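Side-chain contacts in putative TetR-family transcriptional regulator (Bordetella parapertussis 12822, PDB 3CCY), which probably binds cis-regulatory DNA as a repressor of transcription, using a helix-turn-helix at its N-terminal end: residues A25-A28 with E34-I37; G38-A43 with S49-Y54; T89-I94 with M161-M166. All blocks are in the same frame, centred on the assembly; numbering follows the deposited sequence.

In the fold
Contacts 1 and 2 adjoin in the N-terminal, TetR-type DNA-binding region, their centres 12 Å apart. Contact 1 sets the loop before helix 37-43 on helix 15-29; contact 2 sets residues 49-54, in the predicted helix-turn-helix, on helix 37-43. They touch directly: Met26 CE lies 3.4 Å from Ala43 CB, and Ile37 CG2 lies 3.6 Å from Leu51 CD2, so the two contacts pack on each other. Contact 3 belongs to the TetR-like C-terminal domain, on the other side of the chain's centre, with its centre 30 Å from that of contact 1 and 38 Å from that of contact 2. Its nearest atoms stay about 17 Å from contact 1.

Contact 1 of 3, residues A25-A28 with E34-I37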
loop_
_atom_site.group_PDB
_atom_site.type_symbol
_atom_site.label_atom_id
_atom_site.label_comp_id
_atom_site.label_asym_id
_atom_site.label_seq_id
_atom_site.Cartn_x
_atom_site.Cartn_y
_atom_site.Cartn_z
ATOM N N ALA A 25 2.674 11.667 14.306
ATOM C CA ALA A 25 3.474 12.329 13.276
ATOM C C ALA A 25 4.854 11.675 13.070
ATOM O O ALA A 25 5.272 11.437 11.939
ATOM C CB ALA A 25 3.603 13.820 13.562
HETATM N N MSE A 26 5.547 11.348 14.154
HETATM C CA MSE A 26 6.859 10.715 14.021
HETATM C C MSE A 26 6.817 9.277 13.506
HETATM O O MSE A 26 7.606 8.914 12.627
HETATM C CB MSE A 26 7.633 10.811 15.323
HETATM C CG MSE A 26 8.310 12.160 15.475
HETATM SE SE MSE A 26 9.299 12.348 17.112
HETATM C CE MSE A 26 7.786 12.527 18.331
ATOM N N PHE A 27 5.893 8.472 14.037
ATOM C CA PHE A 27 5.708 7.091 13.583
ATOM C C PHE A 27 5.412 7.025 12.082
ATOM O O PHE A 27 5.721 6.021 11.423
ATOM C CB PHE A 27 4.555 6.404 14.332
ATOM C CG PHE A 27 4.793 6.179 15.814
ATOM C CD1 PHE A 27 6.059 6.281 16.378
ATOM C CD2 PHE A 27 3.729 5.809 16.629
ATOM C CE1 PHE A 27 6.253 6.057 17.741
ATOM C CE2 PHE A 27 3.909 5.581 17.987
ATOM C CZ PHE A 27 5.179 5.705 18.545
ATOM N N ALA A 28 4.773 8.080 11.564
ATOM C CA ALA A 28 4.375 8.162 10.150
ATOM C C ALA A 28 5.466 8.704 9.207
ATOM O O ALA A 28 5.449 8.371 8.022
ATOM C CB ALA A 28 3.062 8.954 9.987
ATOM N N GLU A 34 12.185 3.495 14.605
ATOM C CA GLU A 34 13.035 4.673 14.448
ATOM C C GLU A 34 12.775 5.741 15.519
ATOM O O GLU A 34 13.697 6.445 15.935
ATOM C CB GLU A 34 12.863 5.263 13.043
ATOM C CG GLU A 34 13.582 4.482 11.939
ATOM C CD GLU A 34 15.059 4.870 11.796
ATOM O OE1 GLU A 34 15.931 4.205 12.413
ATOM O OE2 GLU A 34 15.346 5.849 11.065
ATOM N N THR A 35 11.522 5.836 15.965
ATOM C CA THR A 35 11.078 6.827 16.955
ATOM C C THR A 35 11.190 6.269 18.378
ATOM O O THR A 35 10.606 5.236 18.691
ATOM C CB THR A 35 9.596 7.241 16.693
ATOM O OG1 THR A 35 9.436 7.639 15.327
ATOM C CG2 THR A 35 9.156 8.376 17.617
ATOM N N SER A 36 11.938 6.953 19.240
ATOM C CA SER A 36 12.069 6.524 20.631
ATOM C C SER A 36 11.145 7.318 21.557
ATOM O O SER A 36 10.575 8.333 21.161
ATOM C CB SER A 36 13.528 6.635 21.097
ATOM O OG SER A 36 13.944 7.989 21.165
ATOM N N ILE A 37 11.005 6.838 22.789
ATOM C CA ILE A 37 10.257 7.526 23.844
ATOM C C ILE A 37 10.889 8.885 24.169
ATOM O O ILE A 37 10.183 9.844 24.487
ATOM C CB ILE A 37 10.179 6.641 25.124
ATOM C CG1 ILE A 37 9.672 5.198 24.727
ATOM C CG2 ILE A 37 9.239 7.304 26.228
ATOM C CD1 ILE A 37 10.579 4.091 25.494
#
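Thr35 has CG2 anti to its backbone N and OG1 anti to the carbonyl carbon (chi1 -52°), while Phe27 carries its ring anti to its own carbonyl carbon (chi1 -66°); these settings bring both branches of the threonine against Met26 and Phe27 of helix 15-29. Thr35 CB meets the Phe27 ring at its edge and in its plane, 3.7 Å from CD1 and equally near CE1. The methyl Thr35 CG2 touches both helix residues, 3.7 Å from Met26 CB and 3.7 Å from Phe27 CE1. Met26 is a selenomethionine, and its SE also reaches that methyl, at 4.0 Å.

The hydroxyl is turned to the helix backbone without bonding there: Thr35 OG1 lies 3.5 Å from Met26 O, and no hydrogen bond crosses the contact. Its hydrogen bond goes instead to Gly31 O, in the turn that follows the helix, so the polar end of this buried threonine is satisfied while its carbon atoms do the packing. The buried surface is modest, 155 Å² over both sides, and Thr35 supplies 90 Å² of it.

Just after Thr35, Ser36 occupies the N-cap position of helix 37-43, where the predicted helix-turn-helix begins. The contact thus lays the residue before the N-cap on helix 15-29, an arrangement consistent with the three-helix DNA-binding domain of TetR regulators. Met26 continues onto Ile40 of helix 37-43, whereas Phe27 packs on Met65 of helix 58-81 and Val111 of helix 87-115.

Contact 2 of 3, residues G38-A43 with S49-Y54; sequences GDIARA and SRLYHY
Leu51 spreads its two methyl branches over the flank of helix 37-43, CD1 over Ala41 and CD2 over Ile40. The closest approaches are equal: Leu51 CD2 comes to 3.6 Å from Ile40 CG2, and Leu51 CD1 comes to 3.6 Å from Ala41 CA. That second methyl rests on the helix backbone as much as on a side chain, since Ala41 CB is farther from Leu51 CD1, at 4.0 Å. The CA atoms of Ala41 and Leu51 are 6.6 Å apart.

With CG1 of Ile40 beside the backbone N (chi1 -60°), CG2 stands anti to that N and faces Leu51; the two side chains cross at about a right angle. All three touching residues are buried, the contact is wholly apolar, and no hydrogen bond crosses it. Most of its 135 Å² of buried surface comes from Leu51, with 71 Å², and the two helix residues.

On the outer side of the helix, Arg42 NH2 forms a salt bridge with Asp39 OD1 at 3.1 Å, the carboxylate oxygen lying in the guanidinium plane at its edge. Asp39 OD2 accepts a hydrogen bond from Ser36 N, and Ser36 OG caps Asp39 N in return, a capping box at the start of helix 37-43.

Both segments fall within the predicted helix-turn-helix, where helix 37-43 would be the first helix and residues 49-53, with helical backbone angles but without regular bonding, probably correspond to the recognition helix. Ile40 packs on Thr35 in the preceding loop, and Tyr54 reaches Ile15 and Ile19 of helix 15-29.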
loop_
_atom_site.group_PDB
_atom_site.type_symbol
_atom_site.label_atom_id
_atom_site.label_comp_id
_atom_site.label_asym_id
_atom_site.label_seq_id
_atom_site.Cartn_x
_atom_site.Cartn_y
_atom_site.Cartn_z
ATOM N N GLY A 38 12.218 8.954 24.088
ATOM C CA GLY A 38 12.952 10.206 24.268
ATOM C C GLY A 38 12.596 11.227 23.201
ATOM O O GLY A 38 12.371 12.401 23.514
ATOM N N ASP A 39 12.552 10.775 21.947
ATOM C CA ASP A 39 12.113 11.594 20.806
ATOM C C ASP A 39 10.738 12.237 21.048
ATOM O O ASP A 39 10.546 13.427 20.786
ATOM C CB ASP A 39 12.050 10.742 19.530
ATOM C CG ASP A 39 13.421 10.320 19.026
ATOM O OD1 ASP A 39 14.408 11.038 19.283
ATOM O OD2 ASP A 39 13.507 9.271 18.347
ATOM N N ILE A 40 9.791 11.434 21.548
ATOM C CA ILE A 40 8.447 11.911 21.901
ATOM C C ILE A 40 8.493 12.919 23.063
ATOM O O ILE A 40 7.789 13.987 22.926
ATOM C CB ILE A 40 7.505 10.719 22.216
ATOM C CG1 ILE A 40 7.386 9.771 20.982
ATOM C CG2 ILE A 40 6.076 11.229 22.665
ATOM C CD1 ILE A 40 7.041 8.298 21.432
ATOM N N ALA A 41 9.263 12.572 24.121
ATOM C CA ALA A 41 9.339 13.428 25.287
ATOM C C ALA A 41 9.661 14.865 24.892
ATOM O O ALA A 41 8.965 15.812 25.322
ATOM C CB ALA A 41 10.358 12.849 26.299
ATOM N N ARG A 42 10.684 15.000 24.006
ATOM C CA ARG A 42 11.170 16.306 23.572
ATOM C C ARG A 42 10.403 16.910 22.383
ATOM O O ARG A 42 10.597 18.083 22.061
ATOM C CB ARG A 42 12.671 16.245 23.284
ATOM C CG ARG A 42 13.554 16.046 24.538
ATOM C CD ARG A 42 14.946 15.539 24.165
ATOM N NE ARG A 42 14.888 14.411 23.224
ATOM C CZ ARG A 42 14.993 14.514 21.896
ATOM N NH1 ARG A 42 15.179 15.699 21.320
ATOM N NH2 ARG A 42 14.917 13.426 21.137
ATOM N N ALA A 43 9.532 16.127 21.740
ATOM C CA ALA A 43 8.650 16.686 20.713
ATOM C C ALA A 43 7.489 17.444 21.358
ATOM O O ALA A 43 6.976 18.412 20.788
ATOM C CB ALA A 43 8.131 15.605 19.774
ATOM N N SER A 49 10.003 11.656 31.912
ATOM C CA SER A 49 9.185 11.228 33.060
ATOM C C SER A 49 7.671 11.371 32.781
ATOM O O SER A 49 6.928 10.380 33.014
ATOM C CB SER A 49 9.564 12.031 34.318
ATOM O OG SER A 49 10.971 12.245 34.397
ATOM N N ARG A 50 7.321 12.627 32.347
ATOM C CA ARG A 50 5.916 13.017 32.258
ATOM C C ARG A 50 5.081 12.222 31.240
ATOM O O ARG A 50 3.849 12.269 31.273
ATOM C CB ARG A 50 5.804 14.524 32.006
ATOM C CG ARG A 50 6.424 15.375 33.116
ATOM C CD ARG A 50 5.918 16.816 33.103
ATOM N NE ARG A 50 4.485 16.905 33.410
ATOM C CZ ARG A 50 3.524 17.067 32.498
ATOM N NH1 ARG A 50 2.250 17.132 32.877
ATOM N NH2 ARG A 50 3.829 17.166 31.208
ATOM N N LEU A 51 5.746 11.492 30.345
ATOM C CA LEU A 51 5.044 10.606 29.403
ATOM C C LEU A 51 4.393 9.419 30.096
ATOM O O LEU A 51 3.292 9.002 29.724
ATOM C CB LEU A 51 5.991 10.089 28.323
ATOM C CG LEU A 51 5.933 10.750 26.950
ATOM C CD1 LEU A 51 6.504 12.159 27.008
ATOM C CD2 LEU A 51 6.704 9.894 25.971
ATOM N N TYR A 52 5.066 8.903 31.118
ATOM C CA TYR A 52 4.620 7.700 31.795
ATOM C C TYR A 52 3.503 7.954 32.758
ATOM O O TYR A 52 2.935 7.032 33.289
ATOM C CB TYR A 52 5.768 6.991 32.479
ATOM C CG TYR A 52 6.827 6.519 31.540
ATOM C CD1 TYR A 52 7.821 7.339 31.146
ATOM C CD2 TYR A 52 6.825 5.241 31.053
ATOM C CE1 TYR A 52 8.775 6.908 30.294
ATOM C CE2 TYR A 52 7.772 4.816 30.202
ATOM C CZ TYR A 52 8.743 5.651 29.828
ATOM O OH TYR A 52 9.693 5.227 28.976
ATOM N N HIS A 53 3.187 9.219 32.959
ATOM C CA HIS A 53 2.013 9.672 33.710
ATOM C C HIS A 53 0.732 9.314 32.948
ATOM O O HIS A 53 -0.340 9.197 33.546
ATOM C CB HIS A 53 2.097 11.189 33.947
ATOM C CG HIS A 53 1.136 11.708 34.975
ATOM N ND1 HIS A 53 1.480 11.873 36.304
ATOM C CD2 HIS A 53 -0.148 12.128 34.867
ATOM C CE1 HIS A 53 0.444 12.354 36.970
ATOM N NE2 HIS A 53 -0.556 12.521 36.119
ATOM N N TYR A 54 0.861 9.118 31.635
ATOM C CA TYR A 54 -0.283 8.812 30.771
ATOM C C TYR A 54 -0.164 7.466 30.066
ATOM O O TYR A 54 -1.182 6.851 29.736
ATOM C CB TYR A 54 -0.491 9.928 29.740
ATOM C CG TYR A 54 -0.435 11.317 30.333
ATOM C CD1 TYR A 54 -1.557 11.887 30.944
ATOM C CD2 TYR A 54 0.743 12.059 30.297
ATOM C CE1 TYR A 54 -1.504 13.164 31.496
ATOM C CE2 TYR A 54 0.808 13.336 30.849
ATOM C CZ TYR A 54 -0.316 13.881 31.446
ATOM O OH TYR A 54 -0.243 15.146 31.993
#

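Contact 3 of 3, residues T89-I94 with M161-M166; sequences TRFLQI and MLFFGM
Phe91 and Phe163 meet between two helices, their CA atoms 11.7 Å apart and each ring reaching toward the other. Along segment 89-94, Arg90 turns elsewhere: its NH2 bonds to Gln144 OE1 and its NH1 to Ser84 O. Phe91 then extends toward helix 153-168, its CG anti to the backbone N (chi1 179°). Phe163 does the same from the opposite direction (chi1 170°). Phe91 CZ lies 3.7 Å above one face of the Phe163 ring, offset toward the rim, with Phe163 CE1 the nearest atom at 3.7 Å. The centroids are 5.3 Å apart and the planes meet at 57°, an oblique pairing.

The pair lies in the interior of the all-helical, TetR-like C-terminal domain: Phe163 also stands edge-to-face with Phe193 and touches Val138, while Phe91 packs on Val190 and Leu142. Farther along, Leu92 leans on Val190 of helix 182-195. Ile94 packs on Val80 and Leu81 of helix 58-81. Beyond Phe163, Met166 meets Met166 of the second subunit.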
loop_
_atom_site.group_PDB
_atom_site.type_symbol
_atom_site.label_atom_id
_atom_site.label_comp_id
_atom_site.label_asym_id
_atom_site.label_seq_id
_atom_site.Cartn_x
_atom_site.Cartn_y
_atom_site.Cartn_z
ATOM N N THR A 89 -25.489 4.601 -3.357
ATOM C CA THR A 89 -25.191 5.770 -2.528
ATOM C C THR A 89 -24.348 5.409 -1.305
ATOM O O THR A 89 -23.364 6.094 -1.041
ATOM C CB THR A 89 -26.500 6.497 -2.125
ATOM O OG1 THR A 89 -27.091 7.041 -3.318
ATOM C CG2 THR A 89 -26.248 7.643 -1.119
ATOM N N ARG A 90 -24.763 4.362 -0.559
ATOM C CA ARG A 90 -24.052 3.911 0.649
ATOM C C ARG A 90 -22.616 3.612 0.326
ATOM O O ARG A 90 -21.732 3.972 1.101
ATOM C CB ARG A 90 -24.718 2.684 1.295
ATOM C CG ARG A 90 -26.015 3.020 2.118
ATOM C CD ARG A 90 -26.421 1.898 3.124
ATOM N NE ARG A 90 -26.497 0.610 2.456
ATOM C CZ ARG A 90 -27.594 0.089 1.905
ATOM N NH1 ARG A 90 -28.750 0.716 1.962
ATOM N NH2 ARG A 90 -27.509 -1.082 1.297
ATOM N N PHE A 91 -22.367 2.944 -0.810
ATOM C CA PHE A 91 -21.017 2.580 -1.202
ATOM C C PHE A 91 -20.174 3.837 -1.435
ATOM O O PHE A 91 -19.071 3.949 -0.890
ATOM C CB PHE A 91 -20.960 1.656 -2.439
ATOM C CG PHE A 91 -19.545 1.288 -2.860
ATOM C CD1 PHE A 91 -18.729 0.497 -2.044
ATOM C CD2 PHE A 91 -19.020 1.733 -4.071
ATOM C CE1 PHE A 91 -17.413 0.182 -2.437
ATOM C CE2 PHE A 91 -17.724 1.442 -4.469
ATOM C CZ PHE A 91 -16.897 0.657 -3.645
ATOM N N LEU A 92 -20.695 4.772 -2.232
ATOM C CA LEU A 92 -19.975 6.030 -2.526
ATOM C C LEU A 92 -19.734 6.826 -1.212
ATOM O O LEU A 92 -18.664 7.383 -1.030
ATOM C CB LEU A 92 -20.770 6.901 -3.537
ATOM C CG LEU A 92 -20.203 8.309 -3.765
ATOM C CD1 LEU A 92 -18.773 8.251 -4.286
ATOM C CD2 LEU A 92 -21.107 9.202 -4.668
ATOM N N GLN A 93 -20.723 6.844 -0.313
ATOM C CA GLN A 93 -20.554 7.512 0.978
ATOM C C GLN A 93 -19.460 6.874 1.854
ATOM O O GLN A 93 -18.706 7.567 2.549
ATOM C CB GLN A 93 -21.893 7.651 1.721
ATOM C CG GLN A 93 -22.805 8.743 1.156
ATOM C CD GLN A 93 -24.188 8.786 1.814
ATOM O OE1 GLN A 93 -24.914 9.790 1.693
ATOM N NE2 GLN A 93 -24.558 7.721 2.519
ATOM N N ILE A 94 -19.362 5.549 1.828
ATOM C CA ILE A 94 -18.283 4.876 2.520
ATOM C C ILE A 94 -16.920 5.282 1.956
ATOM O O ILE A 94 -15.992 5.562 2.705
ATOM C CB ILE A 94 -18.415 3.307 2.428
ATOM C CG1 ILE A 94 -19.584 2.824 3.269
ATOM C CG2 ILE A 94 -17.046 2.615 2.768
ATOM C CD1 ILE A 94 -19.968 1.350 2.953
HETATM N N MSE A 161 -10.450 -6.611 -1.785
HETATM C CA MSE A 161 -9.082 -6.245 -1.462
HETATM C C MSE A 161 -8.436 -5.446 -2.622
HETATM O O MSE A 161 -7.577 -4.622 -2.393
HETATM C CB MSE A 161 -8.252 -7.507 -1.104
HETATM C CG MSE A 161 -8.744 -8.259 0.123
HETATM SE SE MSE A 161 -9.118 -7.066 1.617
HETATM C CE MSE A 161 -7.266 -6.753 2.058
ATOM N N LEU A 162 -8.885 -5.669 -3.863
ATOM C CA LEU A 162 -8.382 -4.858 -4.978
ATOM C C LEU A 162 -8.887 -3.430 -4.838
ATOM O O LEU A 162 -8.128 -2.477 -4.993
ATOM C CB LEU A 162 -8.794 -5.439 -6.315
ATOM C CG LEU A 162 -8.031 -6.727 -6.683
ATOM C CD1 LEU A 162 -8.697 -7.469 -7.850
ATOM C CD2 LEU A 162 -6.479 -6.470 -6.967
ATOM N N PHE A 163 -10.163 -3.310 -4.479
ATOM C CA PHE A 163 -10.698 -2.033 -4.112
ATOM C C PHE A 163 -9.915 -1.337 -2.976
ATOM O O PHE A 163 -9.569 -0.171 -3.132
ATOM C CB PHE A 163 -12.167 -2.116 -3.743
ATOM C CG PHE A 163 -12.644 -0.844 -3.131
ATOM C CD1 PHE A 163 -12.916 0.256 -3.947
ATOM C CD2 PHE A 163 -12.674 -0.692 -1.751
ATOM C CE1 PHE A 163 -13.278 1.478 -3.388
ATOM C CE2 PHE A 163 -13.018 0.540 -1.200
ATOM C CZ PHE A 163 -13.318 1.601 -2.031
ATOM N N PHE A 164 -9.745 -2.007 -1.826
ATOM C CA PHE A 164 -8.932 -1.437 -0.722
ATOM C C PHE A 164 -7.555 -0.912 -1.114
ATOM O O PHE A 164 -7.115 0.128 -0.644
ATOM C CB PHE A 164 -8.828 -2.382 0.475
ATOM C CG PHE A 164 -9.975 -2.204 1.441
ATOM C CD1 PHE A 164 -10.115 -1.014 2.155
ATOM C CD2 PHE A 164 -10.952 -3.186 1.576
ATOM C CE1 PHE A 164 -11.197 -0.814 3.041
ATOM C CE2 PHE A 164 -12.043 -2.986 2.452
ATOM C CZ PHE A 164 -12.155 -1.811 3.176
ATOM N N GLY A 165 -6.869 -1.663 -1.944
ATOM C CA GLY A 165 -5.607 -1.221 -2.559
ATOM C C GLY A 165 -5.684 0.146 -3.205
ATOM O O GLY A 165 -4.792 0.965 -2.973
HETATM N N MSE A 166 -6.699 0.389 -4.044
HETATM C CA MSE A 166 -6.857 1.725 -4.653
HETATM C C MSE A 166 -6.869 2.831 -3.645
HETATM O O MSE A 166 -6.214 3.857 -3.848
HETATM C CB MSE A 166 -8.192 1.885 -5.386
HETATM C CG MSE A 166 -8.378 0.994 -6.528
HETATM SE SE MSE A 166 -10.065 1.586 -7.430
HETATM C CE MSE A 166 -10.858 -0.021 -7.575
#